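Local coordinates for dTDP-4-dehydrorhamnose 3,5-epimerase (Bacillus anthracis str. Ames, PDB 3RYK), which epimerises carbons 3 and 5 of dTDP-4-dehydro-6-deoxy-D-glucose to give dTDP-4-dehydro-L-rhamnose, a step in dTDP-L-rhamnose biosynthesis, at residues Q94-I105 with L148-D159. Sequence-based numbering, arbitrary orientation.
Sequences QTKLIQVMQGAI and LVPHTIVMYKVD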
ATOM      1  N   GLN A  94      -2.041  10.854 -15.341  1.00 27.40           N
ATOM      2  CA  GLN A  94      -1.474  10.194 -14.160  1.00 26.67           C
ATOM      3  C   GLN A  94      -0.402   9.143 -14.416  1.00 26.66           C
ATOM      4  O   GLN A  94      -0.549   8.286 -15.293  1.00 27.67           O
ATOM      5  CB  GLN A  94      -2.588   9.441 -13.435  1.00 26.09           C
ATOM      6  CG  GLN A  94      -3.681  10.260 -12.756  1.00 27.29           C
ATOM      7  CD  GLN A  94      -4.844   9.384 -12.327  1.00 27.18           C
ATOM      8  OE1 GLN A  94      -5.327   8.563 -13.106  1.00 29.33           O
ATOM      9  NE2 GLN A  94      -5.332   9.588 -11.113  1.00 27.92           N
ATOM     10  N   THR A  95       0.679   9.226 -13.645  1.00 26.12           N
ATOM     11  CA  THR A  95       1.747   8.248 -13.701  1.00 25.90           C
ATOM     12  C   THR A  95       1.200   7.293 -12.653  1.00 25.37           C
ATOM     13  O   THR A  95       0.695   7.749 -11.618  1.00 26.26           O
ATOM     14  CB  THR A  95       3.073   8.777 -13.153  1.00 26.21           C
ATOM     15  OG1 THR A  95       3.467   9.936 -13.884  1.00 27.72           O
ATOM     16  CG2 THR A  95       4.155   7.710 -13.241  1.00 25.92           C
ATOM     17  N   LYS A  96       1.253   5.992 -12.910  1.00 24.28           N
ATOM     18  CA  LYS A  96       0.757   5.008 -11.951  1.00 23.25           C
ATOM     19  C   LYS A  96       1.874   4.038 -11.593  1.00 22.13           C
ATOM     20  O   LYS A  96       2.813   3.894 -12.363  1.00 22.87           O
ATOM     21  CB  LYS A  96      -0.422   4.241 -12.519  1.00 23.71           C
ATOM     22  CG  LYS A  96      -1.599   5.117 -12.901  1.00 25.05           C
ATOM     23  CD  LYS A  96      -2.750   4.295 -13.411  1.00 25.01           C
ATOM     24  CE  LYS A  96      -3.910   5.174 -13.829  1.00 27.02           C
ATOM     25  NZ  LYS A  96      -5.040   4.338 -14.309  1.00 29.34           N
ATOM     26  N   LEU A  97       1.751   3.387 -10.436  1.00 20.92           N
ATOM     27  CA  LEU A  97       2.738   2.396  -9.940  1.00 20.21           C
ATOM     28  C   LEU A  97       1.847   1.364  -9.270  1.00 20.02           C
ATOM     29  O   LEU A  97       1.308   1.599  -8.196  1.00 21.18           O
ATOM     30  CB  LEU A  97       3.738   3.048  -8.999  1.00 20.13           C
ATOM     31  CG  LEU A  97       4.915   2.229  -8.458  1.00 20.27           C
ATOM     32  CD1 LEU A  97       5.805   1.735  -9.582  1.00 21.34           C
ATOM     33  CD2 LEU A  97       5.681   3.158  -7.547  1.00 21.01           C
ATOM     34  N   ILE A  98       1.711   0.217  -9.921  1.00 20.03           N
ATOM     35  CA  ILE A  98       0.832  -0.838  -9.472  1.00 21.46           C
ATOM     36  C   ILE A  98       1.475  -2.102  -8.938  1.00 21.56           C
ATOM     37  O   ILE A  98       2.496  -2.548  -9.445  1.00 22.64           O
ATOM     38  CB  ILE A  98      -0.043  -1.305 -10.666  1.00 22.26           C
ATOM     39  CG1 ILE A  98      -0.857  -0.157 -11.311  1.00 24.81           C
ATOM     40  CG2 ILE A  98      -0.998  -2.427 -10.242  1.00 23.79           C
ATOM     41  CD1 ILE A  98      -0.217   0.541 -12.483  1.00 29.41           C
ATOM     42  N   GLN A  99       0.838  -2.667  -7.918  1.00 21.82           N
ATOM     43  CA  GLN A  99       1.266  -3.914  -7.301  1.00 22.52           C
ATOM     44  C   GLN A  99       0.032  -4.685  -6.836  1.00 22.62           C
ATOM     45  O   GLN A  99      -1.068  -4.119  -6.662  1.00 23.79           O
ATOM     46  CB  GLN A  99       2.207  -3.720  -6.118  1.00 23.86           C
ATOM     47  CG  GLN A  99       1.619  -3.007  -4.932  1.00 24.17           C
ATOM     48  CD  GLN A  99       2.553  -2.977  -3.741  1.00 27.85           C
ATOM     49  OE1 GLN A  99       3.441  -3.820  -3.612  1.00 29.78           O
ATOM     50  NE2 GLN A  99       2.328  -2.036  -2.842  1.00 30.39           N
ATOM     51  N   VAL A 100       0.235  -5.980  -6.634  1.00 21.92           N
ATOM     52  CA  VAL A 100      -0.813  -6.890  -6.185  1.00 22.06           C
ATOM     53  C   VAL A 100      -0.492  -7.323  -4.759  1.00 22.40           C
ATOM     54  O   VAL A 100       0.606  -7.858  -4.479  1.00 22.84           O
ATOM     55  CB  VAL A 100      -0.933  -8.095  -7.127  1.00 21.43           C
ATOM     56  CG1 VAL A 100      -1.931  -9.093  -6.579  1.00 21.82           C
ATOM     57  CG2 VAL A 100      -1.316  -7.625  -8.546  1.00 23.30           C
ATOM     58  N   MET A 101      -1.452  -7.124  -3.858  1.00 22.90           N
ATOM     59  CA  MET A 101      -1.276  -7.470  -2.443  1.00 23.86           C
ATOM     60  C   MET A 101      -1.827  -8.846  -2.083  1.00 23.67           C
ATOM     61  O   MET A 101      -1.355  -9.498  -1.129  1.00 24.58           O
ATOM     62  CB  MET A 101      -1.912  -6.382  -1.569  1.00 24.52           C
ATOM     63  CG  MET A 101      -1.405  -4.957  -1.917  1.00 28.07           C
ATOM     64  SD  MET A 101       0.398  -4.745  -1.897  1.00 35.05           S
ATOM     65  CE  MET A 101       0.748  -5.136  -0.176  1.00 31.45           C
ATOM     66  N   GLN A 102      -2.845  -9.265  -2.825  1.00 22.91           N
ATOM     67  CA  GLN A 102      -3.479 -10.541  -2.639  1.00 23.12           C
ATOM     68  C   GLN A 102      -3.928 -11.001  -4.016  1.00 22.08           C
ATOM     69  O   GLN A 102      -4.519 -10.221  -4.772  1.00 22.89           O
ATOM     70  CB  GLN A 102      -4.649 -10.442  -1.661  1.00 23.99           C
ATOM     71  CG  GLN A 102      -5.307 -11.776  -1.396  1.00 25.04           C
ATOM     72  CD  GLN A 102      -6.384 -11.743  -0.313  1.00 27.83           C
ATOM     73  OE1 GLN A 102      -6.385 -10.890   0.576  1.00 24.90           O
ATOM     74  NE2 GLN A 102      -7.278 -12.719  -0.361  1.00 34.33           N
ATOM     75  N   GLY A 103      -3.633 -12.258  -4.336  1.00 21.14           N
ATOM     76  CA  GLY A 103      -3.977 -12.839  -5.618  1.00 20.59           C
ATOM     77  C   GLY A 103      -2.970 -12.556  -6.732  1.00 20.42           C
ATOM     78  O   GLY A 103      -1.761 -12.404  -6.507  1.00 22.03           O
ATOM     79  N   ALA A 104      -3.474 -12.481  -7.949  1.00 19.89           N
ATOM     80  CA  ALA A 104      -2.638 -12.238  -9.109  1.00 18.68           C
ATOM     81  C   ALA A 104      -3.482 -11.688 -10.241  1.00 18.48           C
ATOM     82  O   ALA A 104      -4.676 -11.988 -10.308  1.00 18.64           O
ATOM     83  CB  ALA A 104      -1.973 -13.532  -9.532  1.00 19.65           C
ATOM     84  N   ILE A 105      -2.841 -10.893 -11.103  1.00 17.44           N
ATOM     85  CA  ILE A 105      -3.474 -10.277 -12.250  1.00 17.65           C
ATOM     86  C   ILE A 105      -2.582 -10.304 -13.484  1.00 17.84           C
ATOM     87  O   ILE A 105      -1.361 -10.470 -13.386  1.00 17.37           O
ATOM     88  CB  ILE A 105      -3.768  -8.759 -11.964  1.00 17.05           C
ATOM     89  CG1 ILE A 105      -2.462  -7.920 -11.939  1.00 17.05           C
ATOM     90  CG2 ILE A 105      -4.566  -8.591 -10.704  1.00 17.10           C
ATOM     91  CD1 ILE A 105      -2.638  -6.463 -11.492  1.00 16.84           C
ATOM     92  N   LEU A 148      -6.758 -13.101 -11.973  1.00 16.28           N
ATOM     93  CA  LEU A 148      -6.626 -14.503 -12.340  1.00 15.79           C
ATOM     94  C   LEU A 148      -7.194 -15.514 -11.343  1.00 15.46           C
ATOM     95  O   LEU A 148      -7.358 -16.692 -11.677  1.00 16.74           O
ATOM     96  CB  LEU A 148      -5.124 -14.794 -12.540  1.00 15.12           C
ATOM     97  CG  LEU A 148      -4.370 -13.896 -13.532  1.00 17.04           C
ATOM     98  CD1 LEU A 148      -2.894 -14.441 -13.628  1.00 16.99           C
ATOM     99  CD2 LEU A 148      -5.002 -13.807 -14.921  1.00 20.22           C
ATOM    100  N   VAL A 149      -7.485 -15.067 -10.132  1.00 15.78           N
ATOM    101  CA  VAL A 149      -8.022 -15.926  -9.082  1.00 16.81           C
ATOM    102  C   VAL A 149      -8.955 -15.095  -8.235  1.00 17.68           C
ATOM    103  O   VAL A 149      -8.836 -13.873  -8.236  1.00 17.35           O
ATOM    104  CB  VAL A 149      -6.889 -16.457  -8.168  1.00 17.26           C
ATOM    105  CG1 VAL A 149      -6.006 -17.400  -8.945  1.00 19.60           C
ATOM    106  CG2 VAL A 149      -6.092 -15.291  -7.563  1.00 19.83           C
ATOM    107  N   PRO A 150      -9.856 -15.737  -7.485  1.00 20.05           N
ATOM    108  CA  PRO A 150     -10.768 -14.950  -6.644  1.00 21.07           C
ATOM    109  C   PRO A 150     -10.046 -14.133  -5.581  1.00 22.18           C
ATOM    110  O   PRO A 150      -8.874 -14.404  -5.232  1.00 22.47           O
ATOM    111  CB  PRO A 150     -11.628 -16.011  -5.943  1.00 22.10           C
ATOM    112  CG  PRO A 150     -11.435 -17.263  -6.700  1.00 21.89           C
ATOM    113  CD  PRO A 150     -10.168 -17.173  -7.470  1.00 21.20           C
ATOM    114  N   HIS A 151     -10.764 -13.148  -5.069  1.00 23.47           N
ATOM    115  CA  HIS A 151     -10.281 -12.262  -4.020  1.00 24.01           C
ATOM    116  C   HIS A 151      -8.921 -11.634  -4.304  1.00 23.50           C
ATOM    117  O   HIS A 151      -7.987 -11.804  -3.514  1.00 23.96           O
ATOM    118  CB  HIS A 151     -10.247 -13.000  -2.673  1.00 24.56           C
ATOM    119  CG  HIS A 151     -11.554 -13.625  -2.286  1.00 27.73           C
ATOM    120  ND1 HIS A 151     -12.591 -12.904  -1.729  1.00 33.29           N
ATOM    121  CD2 HIS A 151     -11.980 -14.908  -2.347  1.00 30.12           C
ATOM    122  CE1 HIS A 151     -13.607 -13.715  -1.482  1.00 32.00           C
ATOM    123  NE2 HIS A 151     -13.262 -14.937  -1.848  1.00 32.67           N
ATOM    124  N   THR A 152      -8.813 -10.947  -5.441  1.00 22.93           N
ATOM    125  CA  THR A 152      -7.592 -10.262  -5.836  1.00 22.19           C
ATOM    126  C   THR A 152      -7.687  -8.796  -5.425  1.00 21.80           C
ATOM    127  O   THR A 152      -8.719  -8.107  -5.659  1.00 21.56           O
ATOM    128  CB  THR A 152      -7.273 -10.445  -7.335  1.00 21.92           C
ATOM    129  OG1 THR A 152      -6.894 -11.810  -7.568  1.00 20.37           O
ATOM    130  CG2 THR A 152      -6.142  -9.542  -7.803  1.00 21.46           C
ATOM    131  N   ILE A 153      -6.610  -8.334  -4.790  1.00 20.76           N
ATOM    132  CA  ILE A 153      -6.476  -6.964  -4.306  1.00 21.91           C
ATOM    133  C   ILE A 153      -5.268  -6.298  -4.969  1.00 21.66           C
ATOM    134  O   ILE A 153      -4.117  -6.759  -4.818  1.00 20.66           O
ATOM    135  CB  ILE A 153      -6.285  -6.925  -2.776  1.00 22.42           C
ATOM    136  CG1 ILE A 153      -7.423  -7.650  -2.056  1.00 23.04           C
ATOM    137  CG2 ILE A 153      -6.177  -5.482  -2.279  1.00 24.37           C
ATOM    138  CD1 ILE A 153      -7.242  -7.730  -0.537  1.00 25.31           C
ATOM    139  N   VAL A 154      -5.537  -5.215  -5.689  1.00 21.32           N
ATOM    140  CA  VAL A 154      -4.523  -4.461  -6.389  1.00 21.96           C
ATOM    141  C   VAL A 154      -4.422  -3.083  -5.756  1.00 22.85           C
ATOM    142  O   VAL A 154      -5.428  -2.453  -5.410  1.00 23.17           O
ATOM    143  CB  VAL A 154      -4.884  -4.293  -7.872  1.00 22.35           C
ATOM    144  CG1 VAL A 154      -3.803  -3.518  -8.603  1.00 22.02           C
ATOM    145  CG2 VAL A 154      -5.108  -5.639  -8.524  1.00 21.39           C
ATOM    146  N   MET A 155      -3.196  -2.619  -5.593  1.00 23.11           N
ATOM    147  CA  MET A 155      -2.944  -1.319  -5.019  1.00 24.07           C
ATOM    148  C   MET A 155      -2.118  -0.543  -6.014  1.00 24.09           C
ATOM    149  O   MET A 155      -1.222  -1.102  -6.648  1.00 23.50           O
ATOM    150  CB  MET A 155      -2.157  -1.441  -3.714  1.00 25.14           C
ATOM    151  CG  MET A 155      -1.810  -0.100  -3.089  1.00 29.19           C
ATOM    152  SD  MET A 155      -0.732  -0.212  -1.653  1.00 37.82           S
ATOM    153  CE  MET A 155      -1.746  -1.128  -0.503  1.00 35.41           C
ATOM    154  N   TYR A 156      -2.422   0.736  -6.185  1.00 24.12           N
ATOM    155  CA  TYR A 156      -1.631   1.536  -7.099  1.00 24.25           C
ATOM    156  C   TYR A 156      -1.640   2.998  -6.728  1.00 24.52           C
ATOM    157  O   TYR A 156      -2.662   3.531  -6.312  1.00 25.28           O
ATOM    158  CB  TYR A 156      -1.987   1.308  -8.561  1.00 24.04           C
ATOM    159  CG  TYR A 156      -3.353   1.748  -9.007  1.00 25.46           C
ATOM    160  CD1 TYR A 156      -3.521   2.960  -9.672  1.00 24.49           C
ATOM    161  CD2 TYR A 156      -4.459   0.939  -8.802  1.00 24.38           C
ATOM    162  CE1 TYR A 156      -4.778   3.364 -10.103  1.00 25.92           C
ATOM    163  CE2 TYR A 156      -5.699   1.325  -9.224  1.00 25.68           C
ATOM    164  CZ  TYR A 156      -5.847   2.536  -9.878  1.00 25.79           C
ATOM    165  OH  TYR A 156      -7.097   2.914 -10.291  1.00 28.37           O
ATOM    166  N   LYS A 157      -0.468   3.610  -6.867  1.00 24.21           N
ATOM    167  CA  LYS A 157      -0.270   5.003  -6.557  1.00 23.28           C
ATOM    168  C   LYS A 157      -0.420   5.818  -7.831  1.00 23.69           C
ATOM    169  O   LYS A 157      -0.209   5.308  -8.924  1.00 23.31           O
ATOM    170  CB  LYS A 157       1.136   5.229  -6.022  1.00 23.92           C
ATOM    171  CG  LYS A 157       1.515   4.449  -4.794  1.00 24.37           C
ATOM    172  CD  LYS A 157       2.991   4.680  -4.475  1.00 25.18           C
ATOM    173  CE  LYS A 157       3.373   4.032  -3.160  1.00 25.32           C
ATOM    174  NZ  LYS A 157       2.459   4.336  -2.024  1.00 28.36           N
ATOM    175  N   VAL A 158      -0.799   7.082  -7.680  1.00 23.85           N
ATOM    176  CA  VAL A 158      -0.950   7.990  -8.817  1.00 23.46           C
ATOM    177  C   VAL A 158      -0.333   9.329  -8.409  1.00 23.42           C
ATOM    178  O   VAL A 158      -0.456   9.735  -7.259  1.00 23.79           O
ATOM    179  CB  VAL A 158      -2.432   8.167  -9.266  1.00 23.16           C
ATOM    180  CG1 VAL A 158      -3.049   6.812  -9.618  1.00 24.63           C
ATOM    181  CG2 VAL A 158      -3.251   8.883  -8.205  1.00 24.20           C
ATOM    182  N   ASP A 159       0.322  10.020  -9.347  1.00 24.24           N
ATOM    183  CA  ASP A 159       0.969  11.317  -9.044  1.00 25.78           C
ATOM    184  C   ASP A 159       0.103  12.541  -9.335  1.00 26.26           C
ATOM    185  O   ASP A 159       0.591  13.679  -9.248  1.00 27.10           O
ATOM    186  CB  ASP A 159       2.323  11.483  -9.744  1.00 26.18           C
ATOM    187  CG  ASP A 159       2.210  11.561 -11.255  1.00 27.24           C
ATOM    188  OD1 ASP A 159       3.169  12.065 -11.885  1.00 31.02           O
ATOM    189  OD2 ASP A 159       1.178  11.147 -11.819  1.00 30.68           O
TER
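I98 and V154 meet at the tight centre of this antiparallel pairing: I98 CG2 presses against V154 CG1 at 3.4 Å, closer than ordinary van der Waals contact. Anti to its own carbonyl carbon (chi1 -57°), I98 CG1 packs on Y156 CB at 3.3 Å. A little further on, I105 CG2 rests against two methyls at once, T152 CG2 at 3.4 Å and V154 CG2 at 3.7 Å. Between I98 and V100, Q99 and M155 form a hydrogen-bonded pair through both backbone N-H groups. A classic beta bulge follows, M101 and Q102 both facing I153: M101 N donates to I153 O at 2.9 Å, Q102 N only weakly. At the far end D159 folds back on T95: T95 N donates to D159 OD2 (2.7 Å) and T95 OG1 to D159 OD1 (2.9 Å), both from above the carboxylate plane.

The side carrying Q99, M155 and Q102 is looser between the two strands, with Q99 and Q102 partly exposed. Q99 NE2 lies 3.8 Å from M155 SD, and Q102 rests OE1 on I153 CD1; the second subunit packs against M155 and M101, and K157 NZ forms salt bridges with D71 of its own chain and D71 of the second subunit. Strand 152-158 is flanked by 96-100 and 70-76; beyond M101 the chain enters strand 104-111 of the jelly roll's facing sheet, where F145 packs against I105 and V154.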